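Salivary cystatin-L (Ixodes scapularis, PDB 4ZM8) inhibits papain-like cysteine proteinases, notably host cathepsins L and S, and thereby dampens the host immune response so that the tick can feed. Local coordinates at the interface of chains A and B. Sequence-based numbering; all coordinates share one arbitrary frame. Chains: chain A/B, Putative secreted cystatin.

Contact 1: the interface of chains A and B. Residues chain A 65, 94, 96, 106, 108-109; chain B 25-27, 29-30.
The indole of B:Trp30 lies with one face against A:Phe109, whose CB stands 3.5 Å from the centroid of the six-membered ring and also covers the five-membered ring, a CH-pi contact. CG anti to the backbone N (chi1 -180°) extends this indole away from the helix towards A:Phe109. The two side chains cross obliquely, so the CD1 side of the phenyl ring runs back along the indole to B:Trp30 CG, 3.7 Å from A:Phe109 CD1. At the far rim of the phenyl group, A:Phe109 CZ meets B:Thr27 CA at 3.7 Å, with B:Thr27 crossing it at about a right angle. The ring of B:Tyr25 has B:Thr29 OG1 over the centre of one face; that hydroxyl donates to the backbone carbonyl B:Tyr25 O (2.8 Å), one helical turn back, from above the carbonyl plane.

Further along, A:Val106 slides past B:Tyr25 in the opposite direction, and its CG2 branch touches B:Tyr25 CE2 at 3.5 Å. The methyl B:Ala26 CB fits beside A:Val96 CG2 at 3.6 Å. No polar pair bridges the chains here, so apolar packing carries the contact. In this dimer the site holds helix 17-31 of chain B against the sheet of chain A, so that a cystatin-like helix-on-sheet core is made from two chains.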
loop_
_atom_site.group_PDB
_atom_site.type_symbol
_atom_site.label_atom_id
_atom_site.label_comp_id
_atom_site.label_asym_id
_atom_site.label_seq_id
_atom_site.Cartn_x
_atom_site.Cartn_y
_atom_site.Cartn_z
ATOM N N VAL A 65 15.180 -0.385 -19.755
ATOM C CA VAL A 65 15.791 0.773 -19.120
ATOM C C VAL A 65 17.247 0.946 -19.575
ATOM O O VAL A 65 17.957 -0.029 -19.794
ATOM C CB VAL A 65 15.692 0.631 -17.585
ATOM C CG1 VAL A 65 16.388 1.762 -16.872
ATOM C CG2 VAL A 65 14.247 0.601 -17.186
ATOM N N THR A 94 7.759 -2.326 -12.457
ATOM C CA THR A 94 7.425 -1.352 -11.444
ATOM C C THR A 94 5.942 -1.056 -11.475
ATOM O O THR A 94 5.319 -1.089 -12.542
ATOM C CB THR A 94 8.224 -0.029 -11.633
ATOM O OG1 THR A 94 8.127 0.767 -10.449
ATOM C CG2 THR A 94 7.707 0.786 -12.825
ATOM N N VAL A 96 3.103 1.911 -10.564
ATOM C CA VAL A 96 2.943 3.325 -10.326
ATOM C C VAL A 96 1.493 3.602 -10.000
ATOM O O VAL A 96 0.621 3.526 -10.871
ATOM C CB VAL A 96 3.357 4.181 -11.549
ATOM C CG1 VAL A 96 3.010 5.661 -11.324
ATOM C CG2 VAL A 96 4.830 4.008 -11.860
ATOM N N VAL A 106 5.887 5.346 -6.811
ATOM C CA VAL A 106 6.618 4.372 -7.605
ATOM C C VAL A 106 7.153 3.260 -6.709
ATOM O O VAL A 106 7.846 3.519 -5.733
ATOM C CB VAL A 106 7.770 5.049 -8.377
ATOM C CG1 VAL A 106 8.662 4.027 -9.044
ATOM C CG2 VAL A 106 7.210 6.007 -9.408
ATOM N N PRO A 108 9.596 0.100 -5.911
ATOM C CA PRO A 108 10.985 -0.027 -6.354
ATOM C C PRO A 108 11.134 -0.973 -7.555
ATOM O O PRO A 108 10.718 -2.129 -7.496
ATOM C CB PRO A 108 11.698 -0.575 -5.109
ATOM C CG PRO A 108 10.804 -0.203 -3.962
ATOM C CD PRO A 108 9.414 -0.299 -4.509
ATOM N N PHE A 109 11.715 -0.448 -8.633
ATOM C CA PHE A 109 12.048 -1.191 -9.846
ATOM C C PHE A 109 12.644 -2.571 -9.563
ATOM O O PHE A 109 13.764 -2.683 -9.046
ATOM C CB PHE A 109 13.037 -0.376 -10.701
ATOM C CG PHE A 109 12.379 0.606 -11.621
ATOM C CD1 PHE A 109 11.361 1.426 -11.173
ATOM C CD2 PHE A 109 12.786 0.720 -12.932
ATOM C CE1 PHE A 109 10.752 2.334 -12.014
ATOM C CE2 PHE A 109 12.180 1.632 -13.782
ATOM C CZ PHE A 109 11.156 2.436 -13.315
ATOM N N TYR B 25 8.327 9.281 -15.969
ATOM C CA TYR B 25 8.204 9.748 -14.597
ATOM C C TYR B 25 8.838 8.750 -13.641
ATOM O O TYR B 25 9.751 9.088 -12.876
ATOM C CB TYR B 25 6.736 9.964 -14.226
ATOM C CG TYR B 25 6.525 10.111 -12.738
ATOM C CD1 TYR B 25 6.610 11.358 -12.131
ATOM C CD2 TYR B 25 6.266 9.006 -11.930
ATOM C CE1 TYR B 25 6.433 11.507 -10.768
ATOM C CE2 TYR B 25 6.107 9.146 -10.569
ATOM C CZ TYR B 25 6.185 10.406 -9.993
ATOM O OH TYR B 25 6.015 10.570 -8.631
ATOM N N ALA B 26 8.346 7.515 -13.715
ATOM C CA ALA B 26 8.771 6.443 -12.837
ATOM C C ALA B 26 10.275 6.191 -12.886
ATOM O O ALA B 26 10.903 5.910 -11.861
ATOM C CB ALA B 26 8.021 5.175 -13.189
ATOM N N THR B 27 10.846 6.277 -14.081
ATOM C CA THR B 27 12.234 5.872 -14.285
ATOM C C THR B 27 13.204 6.953 -13.835
ATOM O O THR B 27 14.234 6.664 -13.225
ATOM C CB THR B 27 12.492 5.525 -15.760
ATOM O OG1 THR B 27 11.525 4.562 -16.188
ATOM C CG2 THR B 27 13.893 4.980 -15.964
ATOM N N THR B 29 12.358 9.213 -11.612
ATOM C CA THR B 29 12.117 9.252 -10.173
ATOM C C THR B 29 12.906 8.179 -9.435
ATOM O O THR B 29 13.577 8.455 -8.441
ATOM C CB THR B 29 10.632 9.075 -9.837
ATOM O OG1 THR B 29 9.905 10.229 -10.273
ATOM C CG2 THR B 29 10.448 8.906 -8.347
ATOM N N TRP B 30 12.833 6.953 -9.918
ATOM C CA TRP B 30 13.453 5.870 -9.194
ATOM C C TRP B 30 14.970 5.955 -9.210
ATOM O O TRP B 30 15.624 5.773 -8.183
ATOM C CB TRP B 30 13.013 4.532 -9.767
ATOM C CG TRP B 30 13.631 3.388 -9.045
ATOM C CD1 TRP B 30 13.286 2.912 -7.813
ATOM C CD2 TRP B 30 14.713 2.570 -9.501
ATOM N NE1 TRP B 30 14.085 1.845 -7.476
ATOM C CE2 TRP B 30 14.970 1.616 -8.497
ATOM C CE3 TRP B 30 15.488 2.549 -10.662
ATOM C CZ2 TRP B 30 15.960 0.654 -8.620
ATOM C CZ3 TRP B 30 16.473 1.598 -10.783
ATOM C CH2 TRP B 30 16.703 0.662 -9.767
#

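Contact 2: the interface of chains A and B. Residues chain A 59, 61, 96, 98, 104; chain B 18-19, 22.
In B:Leu22, CG anti to its backbone N (chi1 -156°) carries the branch point towards chain A, and chi2 (39°) splits the methyls, CD2 to A:Tyr59 and CD1 to A:Lys104 and A:Val96. In A:Tyr59, CG anti to the carbonyl carbon places the ring, and chi2 (79°) turns its face to B:Leu22. B:Leu22 CD2 sits over the centre of the A:Tyr59 ring, 3.7 Å from the centroid, in a CH-pi contact with the side chains crossing at about a right angle. The carbonyl oxygen A:Val96 O lies in plane at the ring edge.

The other methyl, B:Leu22 CD1, meets the aliphatic stretch of A:Lys104, whose CD is 3.5 Å away; the lysine bends beyond this, at chi4. A:Val96 CG1 flanks B:Leu22 CD1 at 4.0 Å. The leucine is thus wedged between a ring face, a valine and a lysine stem.

Around the rim, B:Glu18 bends at chi2 and brings OE1 to 3.4 Å from the phenol oxygen A:Tyr59 OH, too long to count as a bond. B:Glu18 OE1 also faces A:Glu98 OE1 tip to tip at 4.0 Å; if both carboxylates are charged, they should repel somewhat. The site lies near the start of helix 17-31 of chain B, where it crosses strands 45-68, 90-99 and 104-106 of chain A.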
loop_
_atom_site.group_PDB
_atom_site.type_symbol
_atom_site.label_atom_id
_atom_site.label_comp_id
_atom_site.label_asym_id
_atom_site.label_seq_id
_atom_site.Cartn_x
_atom_site.Cartn_y
_atom_site.Cartn_z
ATOM N N TYR A 59 -0.609 1.301 -12.216
ATOM C CA TYR A 59 -0.006 0.999 -13.507
ATOM C C TYR A 59 1.200 0.084 -13.327
ATOM O O TYR A 59 2.240 0.517 -12.846
ATOM C CB TYR A 59 0.422 2.278 -14.226
ATOM C CG TYR A 59 -0.703 3.255 -14.471
ATOM C CD1 TYR A 59 -1.171 4.081 -13.452
ATOM C CD2 TYR A 59 -1.303 3.351 -15.716
ATOM C CE1 TYR A 59 -2.193 4.974 -13.676
ATOM C CE2 TYR A 59 -2.335 4.249 -15.946
ATOM C CZ TYR A 59 -2.774 5.053 -14.922
ATOM O OH TYR A 59 -3.800 5.937 -15.151
ATOM N N LEU A 61 4.271 -1.586 -14.963
ATOM C CA LEU A 61 5.040 -1.342 -16.173
ATOM C C LEU A 61 6.153 -2.357 -16.394
ATOM O O LEU A 61 6.948 -2.650 -15.493
ATOM C CB LEU A 61 5.631 0.066 -16.141
ATOM C CG LEU A 61 4.559 1.134 -15.918
ATOM C CD1 LEU A 61 5.136 2.527 -16.026
ATOM C CD2 LEU A 61 3.409 0.953 -16.882
ATOM N N VAL A 96 3.103 1.911 -10.564
ATOM C CA VAL A 96 2.943 3.325 -10.326
ATOM C C VAL A 96 1.493 3.602 -10.000
ATOM O O VAL A 96 0.621 3.526 -10.871
ATOM C CB VAL A 96 3.357 4.181 -11.549
ATOM C CG1 VAL A 96 3.010 5.661 -11.324
ATOM C CG2 VAL A 96 4.830 4.008 -11.860
ATOM N N GLU A 98 -1.484 6.195 -9.018
ATOM C CA GLU A 98 -1.833 7.585 -9.197
ATOM C C GLU A 98 -3.223 7.846 -8.621
ATOM O O GLU A 98 -4.203 7.253 -9.061
ATOM C CB GLU A 98 -1.782 7.957 -10.674
ATOM C CG GLU A 98 -2.220 9.377 -10.992
ATOM C CD GLU A 98 -1.949 9.752 -12.443
ATOM O OE1 GLU A 98 -2.391 9.013 -13.346
ATOM O OE2 GLU A 98 -1.277 10.779 -12.677
ATOM N N LYS A 104 1.552 10.779 -7.656
ATOM C CA LYS A 104 1.984 9.435 -8.025
ATOM C C LYS A 104 3.009 8.846 -7.069
ATOM O O LYS A 104 3.776 9.576 -6.437
ATOM C CB LYS A 104 2.576 9.438 -9.440
ATOM C CG LYS A 104 1.826 10.334 -10.397
ATOM C CD LYS A 104 2.442 10.338 -11.768
ATOM C CE LYS A 104 2.127 11.634 -12.502
ATOM N NZ LYS A 104 2.992 12.745 -12.011
ATOM N N GLU B 18 0.060 8.663 -22.501
ATOM C CA GLU B 18 -0.200 8.650 -21.066
ATOM C C GLU B 18 0.716 7.628 -20.411
ATOM O O GLU B 18 1.423 7.943 -19.453
ATOM C CB GLU B 18 -1.678 8.341 -20.785
ATOM C CG GLU B 18 -1.984 7.729 -19.408
ATOM C CD GLU B 18 -2.312 8.759 -18.319
ATOM O OE1 GLU B 18 -2.910 8.366 -17.293
ATOM O OE2 GLU B 18 -1.969 9.952 -18.468
ATOM N N PHE B 19 0.742 6.421 -20.968
ATOM C CA PHE B 19 1.554 5.354 -20.408
ATOM C C PHE B 19 3.040 5.664 -20.548
ATOM O O PHE B 19 3.817 5.432 -19.618
ATOM C CB PHE B 19 1.209 4.021 -21.071
ATOM C CG PHE B 19 -0.259 3.755 -21.116
ATOM C CD1 PHE B 19 -0.939 3.397 -19.967
ATOM C CD2 PHE B 19 -0.971 3.913 -22.292
ATOM C CE1 PHE B 19 -2.289 3.177 -19.992
ATOM C CE2 PHE B 19 -2.334 3.691 -22.320
ATOM C CZ PHE B 19 -2.988 3.325 -21.169
ATOM N N LEU B 22 4.272 8.347 -18.235
ATOM C CA LEU B 22 4.260 7.773 -16.893
ATOM C C LEU B 22 5.435 6.814 -16.647
ATOM O O LEU B 22 5.881 6.609 -15.511
ATOM C CB LEU B 22 2.940 7.049 -16.696
ATOM C CG LEU B 22 2.414 6.842 -15.302
ATOM C CD1 LEU B 22 2.706 8.084 -14.495
ATOM C CD2 LEU B 22 0.937 6.626 -15.467
#

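Contact 3: the interface of chains A and B. Residues chain A 65-68, 70, 72, 76, 81-82, 90; chain B 38-42.
Backbone hydrogen bonds come first: strand 39-43 of chain B runs antiparallel to the end of strand 45-68 of chain A. A:Ala66 and B:Thr42 bond in both directions, B:Thr42 N reaching A:Ala66 O at 2.8 Å in the carbonyl plane. A:Ser68 N donates to B:Phe40 O nearly along the C=O axis at 2.8 Å. Beyond the strand, A:Leu72 N donates to B:Thr38 O (3.0 Å).

Among side-chain hydrogen bonds, A:Ser68 OG, in the crowded position between the backbone N and the carbonyl carbon (chi1 65°), also donates to B:Phe40 O, from above the carbonyl plane. A:Tyr76 OH and B:Thr42 OG1 pair at 2.9 Å, the threonine oxygen lying in the phenol plane at its edge.

Charge pairing joins A:Arg90 and B:Asp41. A:Arg90 NH1 donates to B:Asp41 OD2, met from above the carboxylate plane, while A:Arg90 NH2 lies 2.7 Å from B:Asp41 OD1 in a salt bridge whose N-H points elsewhere; with planes 69° apart, this is no flat bidentate fork.

Apolar packing centres on B:Phe40. A:Tyr76 CB lies over one face, its phenol turned edge-to-face (68°); A:Leu72 CD2 sits over the opposite face, offset toward the rim, 3.9 Å from the B:Phe40 ring centroid.

Here strand 39-43 of chain B extends the sheet of chain A, beside the loop cross-linked by the A:Cys70 to A:Cys81 disulfide.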
loop_
_atom_site.group_PDB
_atom_site.type_symbol
_atom_site.label_atom_id
_atom_site.label_comp_id
_atom_site.label_asym_id
_atom_site.label_seq_id
_atom_site.Cartn_x
_atom_site.Cartn_y
_atom_site.Cartn_z
ATOM N N VAL A 65 15.180 -0.385 -19.755
ATOM C CA VAL A 65 15.791 0.773 -19.120
ATOM C C VAL A 65 17.247 0.946 -19.575
ATOM O O VAL A 65 17.957 -0.029 -19.794
ATOM C CB VAL A 65 15.692 0.631 -17.585
ATOM C CG1 VAL A 65 16.388 1.762 -16.872
ATOM C CG2 VAL A 65 14.247 0.601 -17.186
ATOM N N ALA A 66 17.682 2.190 -19.741
ATOM C CA ALA A 66 19.055 2.484 -20.158
ATOM C C ALA A 66 19.569 3.803 -19.566
ATOM O O ALA A 66 18.799 4.766 -19.415
ATOM C CB ALA A 66 19.138 2.522 -21.672
ATOM N N GLU A 67 20.864 3.831 -19.225
ATOM C CA GLU A 67 21.528 5.037 -18.722
ATOM C C GLU A 67 21.286 6.167 -19.727
ATOM O O GLU A 67 21.369 5.950 -20.937
ATOM C CB GLU A 67 23.031 4.773 -18.495
ATOM C CG GLU A 67 23.851 5.940 -17.887
ATOM C CD GLU A 67 25.287 5.552 -17.470
ATOM O OE1 GLU A 67 26.048 6.436 -17.011
ATOM O OE2 GLU A 67 25.664 4.365 -17.596
ATOM N N SER A 68 20.934 7.355 -19.244
ATOM C CA SER A 68 20.635 8.467 -20.157
ATOM C C SER A 68 21.809 9.418 -20.305
ATOM O O SER A 68 22.844 9.278 -19.651
ATOM C CB SER A 68 19.425 9.262 -19.687
ATOM O OG SER A 68 19.724 9.892 -18.462
ATOM N N CYS A 70 21.830 12.498 -19.443
ATOM C CA CYS A 70 21.755 13.526 -18.407
ATOM C C CYS A 70 22.292 13.156 -17.016
ATOM O O CYS A 70 22.043 12.065 -16.499
ATOM C CB CYS A 70 20.308 13.976 -18.256
ATOM S SG CYS A 70 19.566 14.541 -19.782
ATOM N N LEU A 72 22.468 13.493 -12.895
ATOM C CA LEU A 72 21.470 13.589 -11.838
ATOM C C LEU A 72 21.381 14.992 -11.254
ATOM O O LEU A 72 20.337 15.440 -10.776
ATOM C CB LEU A 72 21.849 12.670 -10.686
ATOM C CG LEU A 72 21.680 11.175 -10.962
ATOM C CD1 LEU A 72 22.294 10.364 -9.860
ATOM C CD2 LEU A 72 20.220 10.873 -11.087
ATOM N N TYR A 76 15.631 16.381 -15.345
ATOM C CA TYR A 76 15.239 15.366 -16.315
ATOM C C TYR A 76 14.215 15.891 -17.314
ATOM O O TYR A 76 13.301 16.624 -16.952
ATOM C CB TYR A 76 14.665 14.129 -15.608
ATOM C CG TYR A 76 14.281 13.038 -16.577
ATOM C CD1 TYR A 76 15.224 12.115 -17.013
ATOM C CD2 TYR A 76 12.985 12.942 -17.074
ATOM C CE1 TYR A 76 14.892 11.123 -17.911
ATOM C CE2 TYR A 76 12.635 11.955 -17.969
ATOM C CZ TYR A 76 13.594 11.043 -18.388
ATOM O OH TYR A 76 13.262 10.047 -19.281
ATOM N N CYS A 81 16.811 13.790 -22.217
ATOM C CA CYS A 81 17.582 12.725 -21.612
ATOM C C CYS A 81 17.331 11.381 -22.291
ATOM O O CYS A 81 16.666 10.511 -21.745
ATOM C CB CYS A 81 17.262 12.656 -20.121
ATOM S SG CYS A 81 17.614 14.226 -19.263
ATOM N N LEU A 82 17.890 11.217 -23.485
ATOM C CA LEU A 82 17.703 10.013 -24.291
ATOM C C LEU A 82 18.617 8.860 -23.872
ATOM O O LEU A 82 19.611 9.060 -23.165
ATOM C CB LEU A 82 17.942 10.347 -25.754
ATOM C CG LEU A 82 16.983 11.391 -26.296
ATOM C CD1 LEU A 82 17.434 11.832 -27.675
ATOM C CD2 LEU A 82 15.554 10.833 -26.304
ATOM N N ARG A 90 18.056 -2.946 -19.538
ATOM C CA ARG A 90 17.573 -3.923 -18.564
ATOM C C ARG A 90 16.047 -3.989 -18.560
ATOM O O ARG A 90 15.362 -2.980 -18.720
ATOM C CB ARG A 90 18.068 -3.594 -17.162
ATOM C CG ARG A 90 19.230 -2.672 -17.156
ATOM C CD ARG A 90 19.100 -1.735 -15.992
ATOM N NE ARG A 90 19.927 -0.564 -16.194
ATOM C CZ ARG A 90 19.886 0.507 -15.415
ATOM N NH1 ARG A 90 19.066 0.526 -14.368
ATOM N NH2 ARG A 90 20.680 1.545 -15.680
ATOM N N THR B 38 25.336 8.324 -11.346
ATOM C CA THR B 38 25.793 9.618 -11.854
ATOM C C THR B 38 24.777 10.197 -12.849
ATOM O O THR B 38 24.622 11.409 -12.957
ATOM C CB THR B 38 27.191 9.515 -12.540
ATOM O OG1 THR B 38 27.205 8.433 -13.487
ATOM C CG2 THR B 38 28.301 9.294 -11.509
ATOM N N HIS B 39 24.073 9.322 -13.561
ATOM C CA HIS B 39 23.073 9.729 -14.544
ATOM C C HIS B 39 21.670 9.221 -14.219
ATOM O O HIS B 39 21.510 8.148 -13.634
ATOM C CB HIS B 39 23.453 9.219 -15.942
ATOM C CG HIS B 39 24.686 9.847 -16.506
ATOM N ND1 HIS B 39 25.951 9.524 -16.068
ATOM C CD2 HIS B 39 24.846 10.789 -17.466
ATOM C CE1 HIS B 39 26.838 10.238 -16.738
ATOM N NE2 HIS B 39 26.195 11.011 -17.594
ATOM N N PHE B 40 20.661 9.985 -14.632
ATOM C CA PHE B 40 19.318 9.449 -14.767
ATOM C C PHE B 40 19.290 8.218 -15.687
ATOM O O PHE B 40 19.990 8.166 -16.705
ATOM C CB PHE B 40 18.359 10.487 -15.338
ATOM C CG PHE B 40 18.094 11.634 -14.431
ATOM C CD1 PHE B 40 17.268 11.486 -13.329
ATOM C CD2 PHE B 40 18.636 12.890 -14.702
ATOM C CE1 PHE B 40 17.015 12.553 -12.498
ATOM C CE2 PHE B 40 18.382 13.969 -13.867
ATOM C CZ PHE B 40 17.566 13.800 -12.770
ATOM N N ASP B 41 18.471 7.233 -15.312
ATOM C CA ASP B 41 18.048 6.173 -16.213
ATOM C C ASP B 41 16.881 6.680 -17.042
ATOM O O ASP B 41 16.166 7.586 -16.606
ATOM C CB ASP B 41 17.633 4.938 -15.428
ATOM C CG ASP B 41 18.777 4.000 -15.211
ATOM O OD1 ASP B 41 19.696 4.024 -16.059
ATOM O OD2 ASP B 41 18.769 3.254 -14.205
ATOM N N THR B 42 16.676 6.106 -18.225
ATOM C CA THR B 42 15.530 6.496 -19.023
ATOM C C THR B 42 14.857 5.296 -19.643
ATOM O O THR B 42 15.264 4.158 -19.427
ATOM C CB THR B 42 15.903 7.481 -20.144
ATOM O OG1 THR B 42 14.709 8.035 -20.725
ATOM C CG2 THR B 42 16.714 6.775 -21.222
#

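Contacts 1 and 2, about 9 Å apart between their C-alpha centres, are successive stretches of one helix-on-sheet packing and share A:Val96. Contact 3 lies about 12 Å from contact 1, with A:Val65 in common, and about 18 Å from contact 2; it supplies strand pairing and polar bonds. Helix 17-31 of chain B thus packs on the sheet of chain A and strand 39-43 pairs with its edge, as expected of a domain-swapped cystatin dimer whose continuous strand 45-68 bridges the halves. The two-fold repeats every contact. Such dimers form in vitro, probably not in vivo, and are predicted to be inactive; the monomer inhibits.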